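TRNA threonylcarbamoyladenosine biosynthesis protein TsaB (Pseudomonas aeruginosa, PDB 5BR9) probably takes part, as a non-catalytic partner of TsaD, in making the threonylcarbamoyl modification of adenosine 37 in tRNA. Local coordinates at residues Q115-D125 and D167-Y177; A126-Y136 and E149-P160. All coordinates share one frame; numbering follows the deposited sequence.

Contact 1: Q115-D125 and D167-Y177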
loop_
_atom_site.group_PDB
_atom_site.type_symbol
_atom_site.label_atom_id
_atom_site.label_comp_id
_atom_site.label_asym_id
_atom_site.label_seq_id
_atom_site.Cartn_x
_atom_site.Cartn_y
_atom_site.Cartn_z
ATOM N N GLN A 115 2.168 -29.504 -12.750
ATOM C CA GLN A 115 1.513 -30.817 -12.701
ATOM C C GLN A 115 0.992 -31.232 -14.058
ATOM O O GLN A 115 0.591 -32.373 -14.241
ATOM C CB GLN A 115 0.324 -30.816 -11.730
ATOM C CG GLN A 115 0.641 -30.381 -10.326
ATOM C CD GLN A 115 1.701 -31.241 -9.688
ATOM O OE1 GLN A 115 1.782 -32.441 -9.945
ATOM N NE2 GLN A 115 2.532 -30.630 -8.855
ATOM N N GLY A 116 0.959 -30.282 -14.990
ATOM C CA GLY A 116 0.365 -30.484 -16.299
ATOM C C GLY A 116 -1.157 -30.516 -16.300
ATOM O O GLY A 116 -1.767 -30.859 -17.308
ATOM N N ALA A 117 -1.774 -30.137 -15.185
ATOM C CA ALA A 117 -3.245 -30.158 -15.073
ATOM C C ALA A 117 -3.888 -29.058 -15.913
ATOM O O ALA A 117 -3.545 -27.890 -15.791
ATOM C CB ALA A 117 -3.673 -30.026 -13.626
ATOM N N GLU A 118 -4.814 -29.440 -16.776
ATOM C CA GLU A 118 -5.419 -28.489 -17.693
ATOM C C GLU A 118 -6.746 -27.979 -17.173
ATOM O O GLU A 118 -7.301 -27.014 -17.696
ATOM C CB GLU A 118 -5.575 -29.140 -19.060
ATOM C CG GLU A 118 -4.215 -29.420 -19.651
ATOM C CD GLU A 118 -4.249 -29.795 -21.096
ATOM O OE1 GLU A 118 -5.356 -29.876 -21.670
ATOM O OE2 GLU A 118 -3.148 -29.997 -21.658
ATOM N N ARG A 119 -7.230 -28.627 -16.117
ATOM C CA ARG A 119 -8.399 -28.153 -15.395
ATOM C C ARG A 119 -8.058 -28.077 -13.915
ATOM O O ARG A 119 -7.697 -29.078 -13.292
ATOM C CB ARG A 119 -9.603 -29.063 -15.653
ATOM C CG ARG A 119 -9.897 -29.185 -17.149
ATOM C CD ARG A 119 -11.338 -29.505 -17.476
ATOM N NE ARG A 119 -11.619 -30.929 -17.422
ATOM C CZ ARG A 119 -12.668 -31.507 -18.000
ATOM N NH1 ARG A 119 -12.845 -32.820 -17.895
ATOM N NH2 ARG A 119 -13.531 -30.777 -18.698
ATOM N N VAL A 120 -8.163 -26.876 -13.356
ATOM C CA VAL A 120 -7.776 -26.650 -11.965
ATOM C C VAL A 120 -8.866 -25.907 -11.216
ATOM O O VAL A 120 -9.364 -24.875 -11.666
ATOM C CB VAL A 120 -6.449 -25.875 -11.853
ATOM C CG1 VAL A 120 -6.178 -25.530 -10.387
ATOM C CG2 VAL A 120 -5.291 -26.692 -12.421
ATOM N N ALA A 121 -9.266 -26.465 -10.089
ATOM C CA ALA A 121 -10.114 -25.741 -9.158
ATOM C C ALA A 121 -9.184 -25.083 -8.125
ATOM O O ALA A 121 -8.558 -25.761 -7.324
ATOM C CB ALA A 121 -11.140 -26.684 -8.496
ATOM N N ALA A 122 -9.052 -23.766 -8.197
ATOM C CA ALA A 122 -8.211 -23.032 -7.268
ATOM C C ALA A 122 -9.026 -22.600 -6.053
ATOM O O ALA A 122 -10.133 -22.094 -6.187
ATOM C CB ALA A 122 -7.583 -21.842 -7.957
ATOM N N ALA A 123 -8.481 -22.831 -4.868
ATOM C CA ALA A 123 -9.141 -22.437 -3.635
ATOM C C ALA A 123 -8.124 -21.856 -2.679
ATOM O O ALA A 123 -7.124 -22.499 -2.372
ATOM C CB ALA A 123 -9.872 -23.636 -2.977
ATOM N N ILE A 124 -8.397 -20.638 -2.219
ATOM C CA ILE A 124 -7.543 -19.923 -1.279
ATOM C C ILE A 124 -8.338 -19.654 -0.015
ATOM O O ILE A 124 -9.463 -19.156 -0.075
ATOM C CB ILE A 124 -7.008 -18.606 -1.897
ATOM C CG1 ILE A 124 -6.063 -18.911 -3.068
ATOM C CG2 ILE A 124 -6.329 -17.758 -0.831
ATOM C CD1 ILE A 124 -5.630 -17.673 -3.851
ATOM N N ASP A 125 -7.743 -19.953 1.128
ATOM C CA ASP A 125 -8.413 -19.775 2.395
ATOM C C ASP A 125 -8.812 -18.320 2.549
ATOM O O ASP A 125 -8.031 -17.432 2.264
ATOM C CB ASP A 125 -7.520 -20.172 3.569
ATOM C CG ASP A 125 -8.296 -20.276 4.864
ATOM O OD1 ASP A 125 -7.692 -20.241 5.949
ATOM O OD2 ASP A 125 -9.535 -20.340 4.797
ATOM N N ASP A 167 -9.458 -35.812 -14.162
ATOM C CA ASP A 167 -8.382 -35.018 -14.753
ATOM C C ASP A 167 -8.212 -33.636 -14.097
ATOM O O ASP A 167 -7.161 -33.000 -14.229
ATOM C CB ASP A 167 -8.622 -34.846 -16.251
ATOM C CG ASP A 167 -9.881 -34.060 -16.538
ATOM O OD1 ASP A 167 -10.957 -34.484 -16.068
ATOM O OD2 ASP A 167 -9.786 -33.009 -17.207
ATOM N N TRP A 168 -9.228 -33.168 -13.385
ATOM C CA TRP A 168 -9.094 -31.865 -12.738
ATOM C C TRP A 168 -8.367 -31.947 -11.377
ATOM O O TRP A 168 -8.405 -32.963 -10.681
ATOM C CB TRP A 168 -10.464 -31.196 -12.586
ATOM C CG TRP A 168 -11.422 -31.886 -11.697
ATOM C CD1 TRP A 168 -12.149 -33.005 -11.983
ATOM C CD2 TRP A 168 -11.802 -31.486 -10.374
ATOM N NE1 TRP A 168 -12.949 -33.336 -10.913
ATOM C CE2 TRP A 168 -12.759 -32.417 -9.914
ATOM C CE3 TRP A 168 -11.425 -30.436 -9.533
ATOM C CZ2 TRP A 168 -13.342 -32.328 -8.652
ATOM C CZ3 TRP A 168 -12.009 -30.348 -8.274
ATOM C CH2 TRP A 168 -12.960 -31.285 -7.848
ATOM N N PHE A 169 -7.703 -30.853 -11.025
ATOM C CA PHE A 169 -6.746 -30.805 -9.923
ATOM C C PHE A 169 -7.144 -29.700 -8.950
ATOM O O PHE A 169 -7.597 -28.632 -9.366
ATOM C CB PHE A 169 -5.333 -30.579 -10.508
ATOM C CG PHE A 169 -4.204 -30.512 -9.488
ATOM C CD1 PHE A 169 -3.562 -31.666 -9.063
ATOM C CD2 PHE A 169 -3.737 -29.284 -9.024
ATOM C CE1 PHE A 169 -2.509 -31.608 -8.154
ATOM C CE2 PHE A 169 -2.676 -29.215 -8.126
ATOM C CZ PHE A 169 -2.061 -30.382 -7.683
ATOM N N GLY A 170 -6.948 -29.942 -7.662
ATOM C CA GLY A 170 -7.224 -28.927 -6.654
ATOM C C GLY A 170 -5.945 -28.236 -6.185
ATOM O O GLY A 170 -4.975 -28.868 -5.734
ATOM N N ALA A 171 -5.935 -26.919 -6.302
ATOM C CA ALA A 171 -4.765 -26.139 -5.941
ATOM C C ALA A 171 -5.106 -25.059 -4.933
ATOM O O ALA A 171 -6.090 -24.343 -5.094
ATOM C CB ALA A 171 -4.151 -25.509 -7.168
ATOM N N GLY A 172 -4.272 -24.940 -3.906
ATOM C CA GLY A 172 -4.352 -23.829 -2.972
ATOM C C GLY A 172 -4.745 -24.184 -1.550
ATOM O O GLY A 172 -5.312 -25.260 -1.287
ATOM N N THR A 173 -4.469 -23.251 -0.640
ATOM C CA THR A 173 -4.669 -23.476 0.793
ATOM C C THR A 173 -6.133 -23.677 1.170
ATOM O O THR A 173 -6.435 -24.172 2.260
ATOM C CB THR A 173 -4.139 -22.296 1.621
ATOM O OG1 THR A 173 -4.856 -21.108 1.253
ATOM C CG2 THR A 173 -2.625 -22.081 1.380
ATOM N N GLY A 174 -7.038 -23.276 0.281
ATOM C CA GLY A 174 -8.464 -23.497 0.481
ATOM C C GLY A 174 -8.816 -24.977 0.552
ATOM O O GLY A 174 -9.849 -25.363 1.096
ATOM N N TRP A 175 -7.946 -25.814 -0.001
ATOM C CA TRP A 175 -8.188 -27.240 -0.031
ATOM C C TRP A 175 -7.964 -27.892 1.324
ATOM O O TRP A 175 -8.240 -29.082 1.482
ATOM C CB TRP A 175 -7.337 -27.891 -1.129
ATOM C CG TRP A 175 -7.959 -27.572 -2.466
ATOM C CD1 TRP A 175 -7.607 -26.564 -3.324
ATOM C CD2 TRP A 175 -9.096 -28.218 -3.054
ATOM N NE1 TRP A 175 -8.442 -26.556 -4.417
ATOM C CE2 TRP A 175 -9.369 -27.559 -4.273
ATOM C CE3 TRP A 175 -9.913 -29.288 -2.667
ATOM C CZ2 TRP A 175 -10.416 -27.944 -5.112
ATOM C CZ3 TRP A 175 -10.951 -29.679 -3.512
ATOM C CH2 TRP A 175 -11.194 -29.002 -4.715
ATOM N N GLY A 176 -7.539 -27.098 2.316
ATOM C CA GLY A 176 -7.563 -27.547 3.699
ATOM C C GLY A 176 -8.982 -27.911 4.121
ATOM O O GLY A 176 -9.178 -28.726 5.013
ATOM N N TYR A 177 -9.977 -27.376 3.415
ATOM C CA TYR A 177 -11.381 -27.655 3.720
ATOM C C TYR A 177 -12.005 -28.758 2.840
ATOM O O TYR A 177 -13.227 -28.849 2.737
ATOM C CB TYR A 177 -12.230 -26.383 3.569
ATOM C CG TYR A 177 -11.960 -25.263 4.551
ATOM C CD1 TYR A 177 -12.749 -25.115 5.685
ATOM C CD2 TYR A 177 -10.934 -24.347 4.342
ATOM C CE1 TYR A 177 -12.527 -24.105 6.578
ATOM C CE2 TYR A 177 -10.702 -23.333 5.237
ATOM C CZ TYR A 177 -11.504 -23.212 6.356
ATOM O OH TYR A 177 -11.288 -22.200 7.262
HETATM O O HOH W 1 -11.644 -20.111 6.022
HETATM O O HOH W 2 -8.710 -21.527 8.139
#
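Strands 119-125 and 168-171 are parallel neighbours in the second of the two mixed sheets of this ASKHA-type fold. In-register pairs include Val120 with Phe169 and Ala122 with Ala171. Phe169 N donates to Arg119 O, Ala121 N to Phe169 O, Ala171 N to Ala121 O and Ala123 N to Ala171 O. Ala121 O also accepts from Trp175 NE1 at 3.0 Å. The indole N-H and Ala171 N reach this oxygen from opposite faces of the carbonyl plane, with NE1 35° out of it. Ala123 CB sits over one face of the indole, and Ala121 CB touches CZ2 at its edge. Ala121 CB also meets Trp168 CZ3 at 3.8 Å.

At the start of the strands Arg119 grips the Asp167 carboxylate side-on. Arg119 NE reaches Asp167 OD2 at 2.8 Å on its syn lone pair, and Arg119 NH1 reaches Asp167 OD1 at 3.1 Å along a nearly straight bond. The guanidinium and carboxylate planes are 46° apart. Asp167 is poorly ordered, so this bridge is less certain in detail. Phe169 points to the side of the sheet that carries Val120 and Ala171. A chi1 of 180° swings its ring away from its own N, and Gln115 CG lies over one face. Ala117 CB touches Phe169 CB.

Past the strand end the 3-10 turn 173-176 closes on the sheet. Gly174 N donates to Ala123 O at 2.8 Å, and Thr173 OG1 accepts from Asp125 N at 3.1 Å in a nearly straight bond. A water donates to Asp125 OD1 at 2.7 Å and lies 2.8 Å from Tyr177 OH. The second bond on Ala121 O ties the indole directly to strand 119-125 and satisfies the ring N-H inside the buried layer.

Contact 2: A126-Y136 and E149-P160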
loop_
_atom_site.group_PDB
_atom_site.type_symbol
_atom_site.label_atom_id
_atom_site.label_comp_id
_atom_site.label_asym_id
_atom_site.label_seq_id
_atom_site.Cartn_x
_atom_site.Cartn_y
_atom_site.Cartn_z
ATOM N N ALA A 126 -10.059 -18.089 2.932
ATOM C CA ALA A 126 -10.537 -16.746 3.244
ATOM C C ALA A 126 -10.762 -16.677 4.737
ATOM O O ALA A 126 -10.688 -17.689 5.438
ATOM C CB ALA A 126 -11.826 -16.421 2.483
ATOM N N ARG A 127 -11.023 -15.490 5.244
ATOM C CA ARG A 127 -11.354 -15.388 6.660
ATOM C C ARG A 127 -12.741 -15.996 6.909
ATOM O O ARG A 127 -13.557 -16.132 5.989
ATOM C CB ARG A 127 -11.308 -13.925 7.112
ATOM N N MET A 128 -12.988 -16.391 8.147
ATOM C CA MET A 128 -14.345 -16.625 8.646
ATOM C C MET A 128 -15.074 -17.797 7.990
ATOM O O MET A 128 -16.212 -17.674 7.540
ATOM C CB MET A 128 -15.173 -15.339 8.507
ATOM C CG MET A 128 -14.648 -14.189 9.362
ATOM S SD MET A 128 -14.084 -14.725 11.010
ATOM C CE MET A 128 -12.342 -14.300 10.927
ATOM N N ASP A 129 -14.407 -18.940 7.975
ATOM C CA ASP A 129 -15.009 -20.208 7.573
ATOM C C ASP A 129 -15.474 -20.188 6.126
ATOM O O ASP A 129 -16.444 -20.855 5.770
ATOM C CB ASP A 129 -16.184 -20.580 8.491
ATOM C CG ASP A 129 -16.446 -22.074 8.508
ATOM O OD1 ASP A 129 -15.472 -22.822 8.270
ATOM O OD2 ASP A 129 -17.607 -22.509 8.749
ATOM N N GLU A 130 -14.764 -19.438 5.292
ATOM C CA GLU A 130 -15.040 -19.431 3.864
ATOM C C GLU A 130 -13.750 -19.569 3.063
ATOM O O GLU A 130 -12.654 -19.375 3.590
ATOM C CB GLU A 130 -15.758 -18.151 3.441
ATOM C CG GLU A 130 -17.144 -17.988 4.057
ATOM C CD GLU A 130 -17.859 -16.774 3.513
ATOM O OE1 GLU A 130 -17.256 -15.676 3.489
ATOM O OE2 GLU A 130 -19.026 -16.923 3.110
ATOM N N VAL A 131 -13.897 -19.897 1.783
ATOM C CA VAL A 131 -12.775 -19.947 0.866
ATOM C C VAL A 131 -13.069 -19.144 -0.379
ATOM O O VAL A 131 -14.206 -19.101 -0.856
ATOM C CB VAL A 131 -12.406 -21.414 0.481
ATOM C CG1 VAL A 131 -11.950 -22.210 1.691
ATOM C CG2 VAL A 131 -13.605 -22.107 -0.172
ATOM N N TYR A 132 -12.015 -18.559 -0.936
ATOM C CA TYR A 132 -12.063 -18.015 -2.265
ATOM C C TYR A 132 -11.945 -19.165 -3.251
ATOM O O TYR A 132 -11.166 -20.092 -3.028
ATOM C CB TYR A 132 -10.942 -17.012 -2.463
ATOM C CG TYR A 132 -11.015 -15.796 -1.567
ATOM C CD1 TYR A 132 -11.994 -14.821 -1.754
ATOM C CD2 TYR A 132 -10.124 -15.631 -0.517
ATOM C CE1 TYR A 132 -12.057 -13.695 -0.938
ATOM C CE2 TYR A 132 -10.185 -14.511 0.306
ATOM C CZ TYR A 132 -11.157 -13.550 0.097
ATOM O OH TYR A 132 -11.209 -12.436 0.919
ATOM N N TRP A 133 -12.733 -19.104 -4.329
ATOM C CA TRP A 133 -12.933 -20.233 -5.233
ATOM C C TRP A 133 -13.016 -19.801 -6.694
ATOM O O TRP A 133 -13.759 -18.890 -7.017
ATOM C CB TRP A 133 -14.208 -20.970 -4.828
ATOM C CG TRP A 133 -14.610 -22.111 -5.710
ATOM C CD1 TRP A 133 -15.524 -22.081 -6.739
ATOM C CD2 TRP A 133 -14.148 -23.456 -5.627
ATOM N NE1 TRP A 133 -15.664 -23.333 -7.284
ATOM C CE2 TRP A 133 -14.823 -24.194 -6.632
ATOM C CE3 TRP A 133 -13.232 -24.119 -4.796
ATOM C CZ2 TRP A 133 -14.604 -25.556 -6.833
ATOM C CZ3 TRP A 133 -13.009 -25.472 -4.999
ATOM C CH2 TRP A 133 -13.700 -26.177 -6.006
ATOM N N GLY A 134 -12.255 -20.466 -7.566
ATOM C CA GLY A 134 -12.265 -20.181 -8.994
ATOM C C GLY A 134 -11.739 -21.363 -9.790
ATOM O O GLY A 134 -10.690 -21.933 -9.470
ATOM N N CYS A 135 -12.492 -21.765 -10.807
ATOM C CA CYS A 135 -12.118 -22.897 -11.623
ATOM C C CYS A 135 -11.589 -22.417 -12.962
ATOM O O CYS A 135 -12.142 -21.495 -13.570
ATOM C CB CYS A 135 -13.297 -23.850 -11.814
ATOM S SG CYS A 135 -13.841 -24.663 -10.299
ATOM N N TYR A 136 -10.519 -23.065 -13.414
ATOM C CA TYR A 136 -9.769 -22.607 -14.568
ATOM C C TYR A 136 -9.515 -23.760 -15.524
ATOM O O TYR A 136 -9.381 -24.904 -15.093
ATOM C CB TYR A 136 -8.437 -21.967 -14.111
ATOM C CG TYR A 136 -8.632 -20.599 -13.496
ATOM C CD1 TYR A 136 -8.390 -19.452 -14.241
ATOM C CD2 TYR A 136 -9.090 -20.449 -12.176
ATOM C CE1 TYR A 136 -8.583 -18.184 -13.706
ATOM C CE2 TYR A 136 -9.289 -19.163 -11.616
ATOM C CZ TYR A 136 -9.026 -18.040 -12.398
ATOM O OH TYR A 136 -9.229 -16.769 -11.913
ATOM N N GLU A 149 -15.350 -15.998 -10.030
ATOM C CA GLU A 149 -14.714 -16.259 -8.750
ATOM C C GLU A 149 -15.741 -15.955 -7.694
ATOM O O GLU A 149 -16.701 -15.228 -7.959
ATOM C CB GLU A 149 -13.445 -15.407 -8.551
ATOM C CG GLU A 149 -12.338 -15.772 -9.523
ATOM C CD GLU A 149 -11.045 -14.972 -9.327
ATOM O OE1 GLU A 149 -11.033 -13.935 -8.622
ATOM O OE2 GLU A 149 -10.039 -15.376 -9.935
ATOM N N ALA A 150 -15.586 -16.582 -6.535
ATOM C CA ALA A 150 -16.537 -16.410 -5.449
ATOM C C ALA A 150 -15.852 -16.653 -4.117
ATOM O O ALA A 150 -14.777 -17.262 -4.065
ATOM C CB ALA A 150 -17.711 -17.367 -5.628
ATOM N N VAL A 151 -16.469 -16.170 -3.044
ATOM C CA VAL A 151 -16.053 -16.507 -1.691
ATOM C C VAL A 151 -17.224 -17.249 -1.067
ATOM O O VAL A 151 -18.330 -16.746 -1.024
ATOM C CB VAL A 151 -15.627 -15.261 -0.898
ATOM C CG1 VAL A 151 -16.695 -14.190 -0.963
ATOM C CG2 VAL A 151 -15.310 -15.627 0.560
ATOM N N LEU A 152 -16.977 -18.460 -0.586
ATOM C CA LEU A 152 -18.057 -19.398 -0.309
ATOM C C LEU A 152 -17.748 -20.286 0.877
ATOM O O LEU A 152 -16.587 -20.635 1.085
ATOM C CB LEU A 152 -18.285 -20.299 -1.527
ATOM C CG LEU A 152 -18.719 -19.739 -2.877
ATOM C CD1 LEU A 152 -18.424 -20.769 -3.970
ATOM C CD2 LEU A 152 -20.191 -19.397 -2.857
ATOM N N PRO A 153 -18.792 -20.709 1.620
ATOM C CA PRO A 153 -18.616 -21.851 2.519
ATOM C C PRO A 153 -18.147 -23.023 1.663
ATOM O O PRO A 153 -18.645 -23.202 0.554
ATOM C CB PRO A 153 -20.019 -22.112 3.065
ATOM C CG PRO A 153 -20.795 -20.890 2.768
ATOM C CD PRO A 153 -20.201 -20.297 1.529
ATOM N N PRO A 154 -17.203 -23.812 2.165
ATOM C CA PRO A 154 -16.689 -24.944 1.393
ATOM C C PRO A 154 -17.796 -25.896 0.913
ATOM O O PRO A 154 -17.662 -26.498 -0.162
ATOM C CB PRO A 154 -15.738 -25.630 2.380
ATOM C CG PRO A 154 -16.176 -25.141 3.742
ATOM C CD PRO A 154 -16.627 -23.737 3.515
ATOM N N GLU A 155 -18.886 -25.975 1.673
ATOM C CA GLU A 155 -20.052 -26.802 1.339
ATOM C C GLU A 155 -20.729 -26.430 0.024
ATOM O O GLU A 155 -21.556 -27.181 -0.487
ATOM C CB GLU A 155 -21.110 -26.719 2.461
ATOM C CG GLU A 155 -20.763 -27.497 3.717
ATOM C CD GLU A 155 -19.803 -26.750 4.644
ATOM O OE1 GLU A 155 -19.411 -25.601 4.319
ATOM O OE2 GLU A 155 -19.445 -27.320 5.701
ATOM N N ARG A 156 -20.427 -25.252 -0.502
ATOM C CA ARG A 156 -21.171 -24.776 -1.647
ATOM C C ARG A 156 -20.329 -24.681 -2.908
ATOM O O ARG A 156 -20.887 -24.395 -3.964
ATOM C CB ARG A 156 -21.808 -23.426 -1.334
ATOM C CG ARG A 156 -22.959 -23.508 -0.328
ATOM C CD ARG A 156 -23.551 -22.135 -0.059
ATOM N NE ARG A 156 -24.134 -21.548 -1.263
ATOM C CZ ARG A 156 -24.114 -20.247 -1.546
ATOM N NH1 ARG A 156 -23.528 -19.394 -0.711
ATOM N NH2 ARG A 156 -24.669 -19.802 -2.669
ATOM N N VAL A 157 -19.014 -24.933 -2.822
ATOM C CA VAL A 157 -18.169 -24.779 -4.010
ATOM C C VAL A 157 -18.540 -25.838 -5.043
ATOM O O VAL A 157 -18.933 -26.961 -4.692
ATOM C CB VAL A 157 -16.640 -24.843 -3.709
ATOM C CG1 VAL A 157 -16.218 -23.764 -2.723
ATOM C CG2 VAL A 157 -16.208 -26.226 -3.267
ATOM N N ALA A 158 -18.410 -25.467 -6.318
ATOM C CA ALA A 158 -18.768 -26.362 -7.419
ATOM C C ALA A 158 -17.854 -26.161 -8.627
ATOM O O ALA A 158 -17.318 -25.068 -8.839
ATOM C CB ALA A 158 -20.239 -26.145 -7.810
ATOM N N VAL A 159 -17.684 -27.217 -9.418
ATOM C CA VAL A 159 -16.859 -27.156 -10.627
ATOM C C VAL A 159 -17.785 -27.107 -11.856
ATOM O O VAL A 159 -18.899 -27.644 -11.809
ATOM C CB VAL A 159 -15.888 -28.349 -10.698
ATOM C CG1 VAL A 159 -14.888 -28.297 -9.550
ATOM C CG2 VAL A 159 -16.649 -29.673 -10.719
ATOM N N PRO A 160 -17.326 -26.463 -12.953
ATOM C CA PRO A 160 -18.120 -26.285 -14.181
ATOM C C PRO A 160 -18.064 -27.491 -15.123
ATOM O O PRO A 160 -18.722 -27.481 -16.171
ATOM C CB PRO A 160 -17.463 -25.068 -14.851
ATOM C CG PRO A 160 -16.051 -25.144 -14.425
ATOM C CD PRO A 160 -16.000 -25.816 -13.067
#
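Strands 131-139 and 142-152 form a beta hairpin at one edge of the second sheet, and this contact joins their ends farthest from the hairpin turn. The chain after Leu152 then folds back across one face.

The backbone bonds come in two reciprocal sets. Val131 and Leu152 form one antiparallel hydrogen-bonded pair, Trp133 and Ala150 the next. Tyr132 and Val151 lie between them as a non-hydrogen-bonded pair, with their CA atoms 4.3 Å apart.

Apolar packing centres on Trp133. Its CG is anti to the backbone N (chi1 176°), which lays the indole against the returning segment. Val157 CB stands over the middle of the six-membered ring in a CH-pi contact, 3.4 Å from its centroid and 13° off the normal. Val157 CG1 spreads toward CD2 and CE3, and CG2 toward CZ3 and CH2. Ala121 and Ala123 of the neighbouring strand also touch this tryptophan. Val157 CG1 also meets Val131 CG2 at 4.0 Å. Farther along, Pro160 CD packs on Cys135 CB at 3.6 Å. On the other side of the hairpin the Tyr132 ring runs alongside Val151, with CD1 3.8 Å from Val151 CB, and Val151 CG2 approaches Glu130 OE1.

Two side-chain hydrogen bonds complete the contact. Trp133 NE1 donates to Ala158 O at 2.9 Å. The oxygen lies near the ring plane, but the nitrogen stands 36° out of the carbonyl plane. On the side of the sheet that carries Tyr132 and Val151, Glu149 brings charge into the packing against helix 103-115. Its OE1 pairs with Arg72, and its OE2 also bonds to Ser102. Tyr136 OH donates to Glu149 OE2 at 2.6 Å, using the anti lone pair of that oxygen.

Both contacts build the same sheet, in which strand 119-125 lies between 168-171 and 131-139. Contact 1 is the more interior, with parallel pairing and eleven of its nineteen touching residues buried. Contact 2 lies toward the edge, pairs antiparallel, and has only seven buried. It is nested within the chain loop that contact 1 closes. Each has a tryptophan N-H bonded to a backbone carbonyl: a strand oxygen in contact 1, a loop oxygen in contact 2. A salt bridge joins the segments in contact 1, a tyrosine-glutamate bond in contact 2. Probable backbone bonds of Ile124 O with Tyr132 N and Val120 O with Tyr136 N join the two contacts, and Tyr177 packs on Val131.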